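Local atomic coordinates of transcription regulator (Haloarcula marismortui ATCC 43049, PDB entry 3CRJ), a protein that probably binds cis-regulatory DNA as a dimeric repressor of the TetR family, helping to control transcription in this halophilic archaeon. Residues A140-G145 and V154-V159; N90-E95 and Y136-V141; L164-G169 and E184-T189. All coordinates share one frame; numbering follows the deposited sequence.

Contact 1 (A140-G145 and V154-V159); sequences AVINHG and VDAEHV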
loop_
_atom_site.group_PDB
_atom_site.type_symbol
_atom_site.label_atom_id
_atom_site.label_comp_id
_atom_site.label_asym_id
_atom_site.label_seq_id
_atom_site.Cartn_x
_atom_site.Cartn_y
_atom_site.Cartn_z
ATOM N N ALA A 140 10.109 7.752 -19.043
ATOM C CA ALA A 140 10.238 8.008 -20.477
ATOM C C ALA A 140 9.458 9.212 -20.968
ATOM O O ALA A 140 9.943 9.925 -21.812
ATOM C CB ALA A 140 9.874 6.771 -21.304
ATOM N N VAL A 141 8.264 9.463 -20.447
ATOM C CA VAL A 141 7.516 10.591 -20.980
ATOM C C VAL A 141 8.039 11.869 -20.332
ATOM O O VAL A 141 8.159 12.912 -20.993
ATOM C CB VAL A 141 5.990 10.420 -20.908
ATOM C CG1 VAL A 141 5.535 10.159 -19.492
ATOM C CG2 VAL A 141 5.293 11.647 -21.490
ATOM N N ILE A 142 8.422 11.753 -19.062
ATOM C CA ILE A 142 9.068 12.862 -18.361
ATOM C C ILE A 142 10.363 13.266 -19.043
ATOM O O ILE A 142 10.690 14.464 -19.164
ATOM C CB ILE A 142 9.327 12.543 -16.870
ATOM C CG1 ILE A 142 7.989 12.463 -16.113
ATOM C CG2 ILE A 142 10.261 13.609 -16.261
ATOM C CD1 ILE A 142 8.107 12.016 -14.656
ATOM N N ASN A 143 11.114 12.278 -19.508
ATOM C CA ASN A 143 12.351 12.612 -20.189
ATOM C C ASN A 143 12.065 13.289 -21.507
ATOM O O ASN A 143 12.716 14.266 -21.841
ATOM C CB ASN A 143 13.257 11.389 -20.344
ATOM C CG ASN A 143 14.175 11.187 -19.140
ATOM O OD1 ASN A 143 14.601 12.154 -18.507
ATOM N ND2 ASN A 143 14.484 9.931 -18.820
ATOM N N HIS A 144 11.084 12.780 -22.246
ATOM C CA HIS A 144 10.713 13.343 -23.550
ATOM C C HIS A 144 10.349 14.837 -23.484
ATOM O O HIS A 144 10.818 15.638 -24.309
ATOM C CB HIS A 144 9.561 12.539 -24.150
ATOM C CG HIS A 144 9.130 13.004 -25.502
ATOM N ND1 HIS A 144 9.995 13.098 -26.572
ATOM C CD2 HIS A 144 7.916 13.367 -25.972
ATOM C CE1 HIS A 144 9.336 13.507 -27.640
ATOM N NE2 HIS A 144 8.071 13.674 -27.306
ATOM N N GLY A 145 9.519 15.188 -22.496
ATOM C CA GLY A 145 9.100 16.547 -22.278
ATOM C C GLY A 145 10.236 17.448 -21.856
ATOM O O GLY A 145 10.301 18.601 -22.286
ATOM N N VAL A 154 14.568 18.383 -14.410
ATOM C CA VAL A 154 14.557 17.973 -13.007
ATOM C C VAL A 154 15.004 16.518 -12.893
ATOM O O VAL A 154 15.179 15.846 -13.915
ATOM C CB VAL A 154 13.133 18.160 -12.411
ATOM C CG1 VAL A 154 12.246 17.043 -12.855
ATOM C CG2 VAL A 154 13.183 18.300 -10.861
ATOM N N ASP A 155 15.203 16.038 -11.665
ATOM C CA ASP A 155 15.666 14.666 -11.413
ATOM C C ASP A 155 14.550 13.697 -11.752
ATOM O O ASP A 155 13.670 13.442 -10.943
ATOM C CB ASP A 155 16.127 14.520 -9.958
ATOM C CG ASP A 155 16.468 13.083 -9.569
ATOM O OD1 ASP A 155 16.218 12.136 -10.339
ATOM O OD2 ASP A 155 16.974 12.898 -8.446
ATOM N N ALA A 156 14.597 13.180 -12.972
ATOM C CA ALA A 156 13.540 12.335 -13.533
ATOM C C ALA A 156 13.326 11.106 -12.697
ATOM O O ALA A 156 12.188 10.753 -12.439
ATOM C CB ALA A 156 13.852 11.943 -14.962
ATOM N N GLU A 157 14.400 10.461 -12.244
ATOM C CA GLU A 157 14.218 9.256 -11.439
ATOM C C GLU A 157 13.387 9.542 -10.198
ATOM O O GLU A 157 12.537 8.750 -9.837
ATOM C CB GLU A 157 15.539 8.569 -11.083
ATOM C CG GLU A 157 15.835 7.304 -11.937
ATOM C CD GLU A 157 14.798 6.148 -11.781
ATOM O OE1 GLU A 157 14.168 5.995 -10.698
ATOM O OE2 GLU A 157 14.625 5.364 -12.748
ATOM N N HIS A 158 13.622 10.691 -9.578
ATOM C CA HIS A 158 12.962 11.030 -8.344
ATOM C C HIS A 158 11.551 11.542 -8.529
ATOM O O HIS A 158 10.672 11.253 -7.734
ATOM C CB HIS A 158 13.729 12.049 -7.533
ATOM C CG HIS A 158 12.960 12.491 -6.344
ATOM N ND1 HIS A 158 12.914 11.749 -5.190
ATOM C CD2 HIS A 158 12.111 13.533 -6.167
ATOM C CE1 HIS A 158 12.096 12.337 -4.333
ATOM N NE2 HIS A 158 11.592 13.419 -4.905
ATOM N N VAL A 159 11.329 12.336 -9.557
ATOM C CA VAL A 159 9.947 12.642 -9.890
ATOM C C VAL A 159 9.144 11.365 -10.148
ATOM O O VAL A 159 8.039 11.220 -9.612
ATOM C CB VAL A 159 9.808 13.705 -11.020
ATOM C CG1 VAL A 159 8.366 13.967 -11.327
ATOM C CG2 VAL A 159 10.444 14.982 -10.582
#
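Ile142 and Ala156 face each other where helix 121-148 and helix 156-176, successive helices of the C-terminal domain of this TetR-family fold, come together near the turn that joins them. Their CA atoms are 6.6 Å apart, a close approach consistent with the small alanine side chain. Followed outward, Ile142 first presents CB, which points at the other helix and lies 4.9 Å from Ala156 CB. The branch then splits the work. CG2, set opposite the backbone N, reaches to 4.2 Å from Ala156 CB. CG1 is turned to the N side and, with chi2 at 174°, stretches the chain out straight, so that the terminal CD1 slants across Val159 and touches its CG1 at 3.9 Å. One isoleucine thus spans two residues spaced a helical turn apart. Ala156 CB has a second neighbour from 140-145: Asn143 OD1 lies over it at 3.6 Å, a polar atom against a methyl group at the more open margin. Val159 also packs on Tyr193 and Met197, so that helix 181-198 joins the packing here. His158, by contrast, bonds through NE2 to Glu192 of the second subunit, placing the start of helix 156-176 beside the dimer interface. That start is capped by Asp155 in the N-cap position: its OD1 accepts from His158 N at 3.1 Å, with an N-H...O angle of 154°, the N-H arriving from above the carboxylate plane, 66° out of it.

Contact 2 (N90-E95 and Y136-V141); sequences NLLLDE and YMLKAV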
loop_
_atom_site.group_PDB
_atom_site.type_symbol
_atom_site.label_atom_id
_atom_site.label_comp_id
_atom_site.label_asym_id
_atom_site.label_seq_id
_atom_site.Cartn_x
_atom_site.Cartn_y
_atom_site.Cartn_z
ATOM N N ASN A 90 -0.536 12.593 -18.633
ATOM C CA ASN A 90 -1.907 12.533 -18.142
ATOM C C ASN A 90 -2.602 11.213 -18.434
ATOM O O ASN A 90 -3.191 10.604 -17.542
ATOM C CB ASN A 90 -2.724 13.723 -18.647
ATOM C CG ASN A 90 -2.457 14.968 -17.847
ATOM O OD1 ASN A 90 -2.410 14.920 -16.627
ATOM N ND2 ASN A 90 -2.270 16.084 -18.526
ATOM N N LEU A 91 -2.514 10.779 -19.686
ATOM C CA LEU A 91 -3.132 9.556 -20.143
ATOM C C LEU A 91 -2.587 8.354 -19.399
ATOM O O LEU A 91 -3.325 7.430 -19.086
ATOM C CB LEU A 91 -2.908 9.414 -21.639
ATOM C CG LEU A 91 -4.032 9.904 -22.565
ATOM C CD1 LEU A 91 -4.849 11.068 -21.997
ATOM C CD2 LEU A 91 -3.494 10.229 -23.988
ATOM N N LEU A 92 -1.295 8.367 -19.099
ATOM C CA LEU A 92 -0.726 7.288 -18.287
ATOM C C LEU A 92 -1.274 7.342 -16.875
ATOM O O LEU A 92 -1.735 6.328 -16.352
ATOM C CB LEU A 92 0.793 7.335 -18.279
ATOM C CG LEU A 92 1.408 6.504 -19.392
ATOM C CD1 LEU A 92 0.580 6.570 -20.653
ATOM C CD2 LEU A 92 2.828 6.950 -19.655
ATOM N N LEU A 93 -1.251 8.530 -16.272
ATOM C CA LEU A 93 -1.817 8.690 -14.955
ATOM C C LEU A 93 -3.271 8.278 -14.915
ATOM O O LEU A 93 -3.678 7.624 -13.957
ATOM C CB LEU A 93 -1.656 10.111 -14.442
ATOM C CG LEU A 93 -0.190 10.411 -14.191
ATOM C CD1 LEU A 93 -0.006 11.915 -13.929
ATOM C CD2 LEU A 93 0.361 9.495 -13.055
ATOM N N ASP A 94 -4.047 8.651 -15.933
ATOM C CA ASP A 94 -5.430 8.205 -16.009
ATOM C C ASP A 94 -5.484 6.699 -16.014
ATOM O O ASP A 94 -6.216 6.103 -15.239
ATOM C CB ASP A 94 -6.114 8.732 -17.239
ATOM C CG ASP A 94 -6.336 10.207 -17.178
ATOM O OD1 ASP A 94 -6.015 10.836 -16.135
ATOM O OD2 ASP A 94 -6.818 10.744 -18.202
ATOM N N GLU A 95 -4.664 6.089 -16.852
ATOM C CA GLU A 95 -4.612 4.646 -16.945
ATOM C C GLU A 95 -4.341 3.974 -15.595
ATOM O O GLU A 95 -4.957 2.961 -15.264
ATOM C CB GLU A 95 -3.574 4.235 -17.969
ATOM C CG GLU A 95 -3.982 3.028 -18.728
ATOM C CD GLU A 95 -5.266 3.237 -19.520
ATOM O OE1 GLU A 95 -6.148 2.345 -19.450
ATOM O OE2 GLU A 95 -5.397 4.292 -20.201
ATOM N N TYR A 136 9.567 2.692 -16.056
ATOM C CA TYR A 136 10.076 2.932 -17.395
ATOM C C TYR A 136 9.139 3.833 -18.198
ATOM O O TYR A 136 9.579 4.812 -18.767
ATOM C CB TYR A 136 10.365 1.632 -18.147
ATOM C CG TYR A 136 10.858 1.827 -19.587
ATOM C CD1 TYR A 136 12.206 1.709 -19.919
ATOM C CD2 TYR A 136 9.959 2.119 -20.620
ATOM C CE1 TYR A 136 12.642 1.880 -21.250
ATOM C CE2 TYR A 136 10.372 2.302 -21.936
ATOM C CZ TYR A 136 11.710 2.179 -22.261
ATOM O OH TYR A 136 12.099 2.360 -23.598
HETATM N N MSE A 137 7.856 3.529 -18.254
HETATM C CA MSE A 137 6.971 4.333 -19.095
HETATM C C MSE A 137 6.722 5.741 -18.552
HETATM O O MSE A 137 6.479 6.663 -19.319
HETATM C CB MSE A 137 5.654 3.625 -19.332
HETATM C CG MSE A 137 4.860 3.502 -18.087
HETATM SE SE MSE A 137 3.079 2.889 -18.428
HETATM C CE MSE A 137 2.252 4.113 -17.190
ATOM N N LEU A 138 6.803 5.909 -17.242
ATOM C CA LEU A 138 6.643 7.226 -16.637
ATOM C C LEU A 138 7.886 8.103 -16.780
ATOM O O LEU A 138 7.797 9.239 -17.256
ATOM C CB LEU A 138 6.272 7.085 -15.167
ATOM C CG LEU A 138 4.784 6.831 -14.918
ATOM C CD1 LEU A 138 4.556 6.679 -13.425
ATOM C CD2 LEU A 138 3.943 7.939 -15.489
ATOM N N LYS A 139 9.046 7.582 -16.385
ATOM C CA LYS A 139 10.297 8.263 -16.660
ATOM C C LYS A 139 10.508 8.638 -18.136
ATOM O O LYS A 139 10.995 9.735 -18.438
ATOM C CB LYS A 139 11.461 7.438 -16.184
ATOM C CG LYS A 139 12.710 8.254 -15.984
ATOM C CD LYS A 139 13.655 7.516 -15.076
ATOM C CE LYS A 139 14.232 6.267 -15.757
ATOM N NZ LYS A 139 15.088 6.611 -16.899
ATOM N N ALA A 140 10.109 7.752 -19.043
ATOM C CA ALA A 140 10.238 8.008 -20.477
ATOM C C ALA A 140 9.458 9.212 -20.968
ATOM O O ALA A 140 9.943 9.925 -21.812
ATOM C CB ALA A 140 9.874 6.771 -21.304
ATOM N N VAL A 141 8.264 9.463 -20.447
ATOM C CA VAL A 141 7.516 10.591 -20.980
ATOM C C VAL A 141 8.039 11.869 -20.332
ATOM O O VAL A 141 8.159 12.912 -20.993
ATOM C CB VAL A 141 5.990 10.420 -20.908
ATOM C CG1 VAL A 141 5.535 10.159 -19.492
ATOM C CG2 VAL A 141 5.293 11.647 -21.490
#
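Leu92 and Met137, a selenomethionine in this crystal, reach toward each other tip to tip between helices 85-97 and 121-148, which run nearly antiparallel here: the local axes approach to 10.7 Å with 158° between their directions. The CG of Met137 sits between the backbone N and the carbonyl carbon (chi1 67°), the chain then runs straight through chi2, and a bend at chi3 turns the methyl CE in against the leucine branch point. Met137 CE lies 3.4 Å from Leu92 CG and 3.7 Å from Leu92 CB, while the selenium stands a little farther back, 4.1 Å from Leu92 CG. Leu92, whose chi1 of -91° is off the usual staggered value, spreads over more than this one neighbour. Leu92 CD2 passes Met137 O at 3.7 Å and meets Val141 CG1 at 4.2 Å, one turn further along the helix. Leu138 comes in beside its base, CD2 at 4.3 Å from Leu92 CB, so three residues of 136-141 share one leucine. Met137 also packs on Phe73 and Ile77 of helix 58-78, which follows the predicted helix-turn-helix in the chain, and Val80 borders Leu92. All four touching side chains are buried and apolar; the contact therefore rests on dispersion and the exclusion of water, and with no polar bond between the segments, shape and close packing set how the groups are turned towards each other.

Contact 3 (L164-G169 and E184-T189); sequences LTIIDG and ETARQT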
loop_
_atom_site.group_PDB
_atom_site.type_symbol
_atom_site.label_atom_id
_atom_site.label_comp_id
_atom_site.label_asym_id
_atom_site.label_seq_id
_atom_site.Cartn_x
_atom_site.Cartn_y
_atom_site.Cartn_z
ATOM N N LEU A 164 5.237 7.143 -8.240
ATOM C CA LEU A 164 5.051 5.717 -7.944
ATOM C C LEU A 164 4.474 5.559 -6.558
ATOM O O LEU A 164 3.654 4.663 -6.323
ATOM C CB LEU A 164 6.372 4.949 -8.031
ATOM C CG LEU A 164 6.701 4.113 -9.269
ATOM C CD1 LEU A 164 5.929 4.567 -10.519
ATOM C CD2 LEU A 164 8.230 4.130 -9.513
ATOM N N THR A 165 4.924 6.426 -5.650
ATOM C CA THR A 165 4.490 6.364 -4.276
ATOM C C THR A 165 3.022 6.745 -4.170
ATOM O O THR A 165 2.223 6.011 -3.579
ATOM C CB THR A 165 5.358 7.228 -3.361
ATOM O OG1 THR A 165 6.726 6.811 -3.482
ATOM C CG2 THR A 165 4.895 7.068 -1.918
ATOM N N ILE A 166 2.673 7.873 -4.777
ATOM C CA ILE A 166 1.277 8.308 -4.883
ATOM C C ILE A 166 0.453 7.135 -5.404
ATOM O O ILE A 166 -0.489 6.726 -4.743
ATOM C CB ILE A 166 1.134 9.617 -5.735
ATOM C CG1 ILE A 166 1.820 10.771 -5.012
ATOM C CG2 ILE A 166 -0.323 9.952 -6.051
ATOM C CD1 ILE A 166 2.250 11.888 -5.920
ATOM N N ILE A 167 0.835 6.547 -6.537
ATOM C CA ILE A 167 0.078 5.415 -7.076
ATOM C C ILE A 167 -0.124 4.310 -6.030
ATOM O O ILE A 167 -1.262 3.892 -5.757
ATOM C CB ILE A 167 0.741 4.776 -8.290
ATOM C CG1 ILE A 167 1.078 5.820 -9.357
ATOM C CG2 ILE A 167 -0.157 3.627 -8.862
ATOM C CD1 ILE A 167 -0.097 6.569 -9.793
ATOM N N ASP A 168 0.966 3.838 -5.437
ATOM C CA ASP A 168 0.835 2.775 -4.456
ATOM C C ASP A 168 0.096 3.213 -3.203
ATOM O O ASP A 168 -0.526 2.380 -2.559
ATOM C CB ASP A 168 2.170 2.103 -4.137
ATOM C CG ASP A 168 2.630 1.176 -5.270
ATOM O OD1 ASP A 168 1.779 0.465 -5.874
ATOM O OD2 ASP A 168 3.843 1.165 -5.580
ATOM N N GLY A 169 0.154 4.503 -2.866
ATOM C CA GLY A 169 -0.618 5.013 -1.749
ATOM C C GLY A 169 -2.100 4.806 -1.979
ATOM O O GLY A 169 -2.816 4.244 -1.130
ATOM N N GLU A 184 -9.302 8.686 -6.812
ATOM C CA GLU A 184 -9.719 9.899 -7.492
ATOM C C GLU A 184 -8.991 11.093 -6.858
ATOM O O GLU A 184 -8.497 11.976 -7.583
ATOM C CB GLU A 184 -11.240 10.048 -7.487
ATOM C CG GLU A 184 -11.809 11.268 -8.219
ATOM C CD GLU A 184 -11.604 11.238 -9.761
ATOM O OE1 GLU A 184 -10.508 11.640 -10.258
ATOM O OE2 GLU A 184 -12.568 10.842 -10.481
ATOM N N THR A 185 -8.852 11.095 -5.530
ATOM C CA THR A 185 -8.053 12.143 -4.884
ATOM C C THR A 185 -6.564 12.001 -5.237
ATOM O O THR A 185 -5.878 13.021 -5.494
ATOM C CB THR A 185 -8.195 12.210 -3.345
ATOM O OG1 THR A 185 -7.264 11.305 -2.756
ATOM C CG2 THR A 185 -9.629 11.908 -2.850
ATOM N N ALA A 186 -6.060 10.767 -5.246
ATOM C CA ALA A 186 -4.663 10.523 -5.646
ATOM C C ALA A 186 -4.360 10.965 -7.077
ATOM O O ALA A 186 -3.271 11.456 -7.362
ATOM C CB ALA A 186 -4.264 9.074 -5.448
ATOM N N ARG A 187 -5.330 10.803 -7.969
ATOM C CA ARG A 187 -5.193 11.315 -9.317
ATOM C C ARG A 187 -4.896 12.793 -9.263
ATOM O O ARG A 187 -4.030 13.260 -10.007
ATOM C CB ARG A 187 -6.461 11.039 -10.151
ATOM C CG ARG A 187 -6.329 11.375 -11.625
ATOM C CD ARG A 187 -4.980 10.855 -12.207
ATOM N NE ARG A 187 -4.700 11.357 -13.560
ATOM C CZ ARG A 187 -4.041 12.482 -13.839
ATOM N NH1 ARG A 187 -3.579 13.260 -12.859
ATOM N NH2 ARG A 187 -3.848 12.839 -15.107
ATOM N N GLN A 188 -5.588 13.526 -8.389
ATOM C CA GLN A 188 -5.391 14.980 -8.238
ATOM C C GLN A 188 -4.049 15.314 -7.595
ATOM O O GLN A 188 -3.354 16.270 -8.017
ATOM C CB GLN A 188 -6.495 15.617 -7.406
ATOM C CG GLN A 188 -6.353 17.132 -7.397
ATOM C CD GLN A 188 -7.449 17.848 -6.629
ATOM O OE1 GLN A 188 -8.620 17.501 -6.744
ATOM N NE2 GLN A 188 -7.072 18.853 -5.845
ATOM N N THR A 189 -3.689 14.529 -6.570
ATOM C CA THR A 189 -2.365 14.624 -5.976
ATOM C C THR A 189 -1.295 14.446 -7.063
ATOM O O THR A 189 -0.417 15.317 -7.229
ATOM C CB THR A 189 -2.198 13.582 -4.897
ATOM O OG1 THR A 189 -3.201 13.787 -3.902
ATOM C CG2 THR A 189 -0.821 13.672 -4.256
#
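Thr189 OG1 is hydrogen-bonded to Ser162 OG of the second subunit and lies 3.2 Å from Thr185 O of the preceding turn, while the methyl on the same CB packs against Ile166. The threonine therefore serves two interfaces: helix 156-176 against helix 181-198 within the chain, and the pairing of subunits. These are the last two helices of this TetR-family chain, the pair that in this family commonly builds a four-helix bundle with the same pair of the partner. Here, too, Asp168 forms a salt bridge with Arg173 of the second subunit, and His158 of that subunit packs on Thr189. Within the chain, all the touching groups are buried, and Ile166 carries the contact. Its two branches part on leaving CB. Ile166 CG1, on the N side, takes CD1 to 3.9 Å from Thr189 CG2, with CG1 itself 4.0 Å from that methyl; the two side chains slant past one another. The torsion of Thr189 (chi1 -59°) suits this, because it swings CG2 toward the isoleucine and leaves OG1 for its polar partners. With an alanine here both branches are gone: Thr189 CG2 would probably lose its apolar neighbours CG1 and CD1, and a gap would probably open over Ala186 where CG2 lies. The CA atoms of Ile166 and Ala186 are 6.4 Å apart. Ile166 CG2, anti to its own backbone N, lies 4.1 Å from Ala186 CB and 3.6 Å from Ala186 O.

All three contacts belong to the C-terminal helical domain, away from the predicted helix-turn-helix of residues 36-55. Contacts 1 and 2 share Ala140 and Val141 on helix 121-148, and their centres are 10 Å apart; Lys139 of contact 2 lies along Ala156 and Glu157 of contact 1. Contacts 2 and 3, 13 Å apart between centres, are tied by Arg187, whose NE forms a salt bridge with Asp94 OD1 at 2.9 Å and whose NH2 is a probable hydrogen-bond partner of Asn90 OD1; Leu138 also packs on Leu164. Contacts 1 and 3 both use helix 156-176 without touching, their centres 17 Å apart, and each adjoins the second subunit.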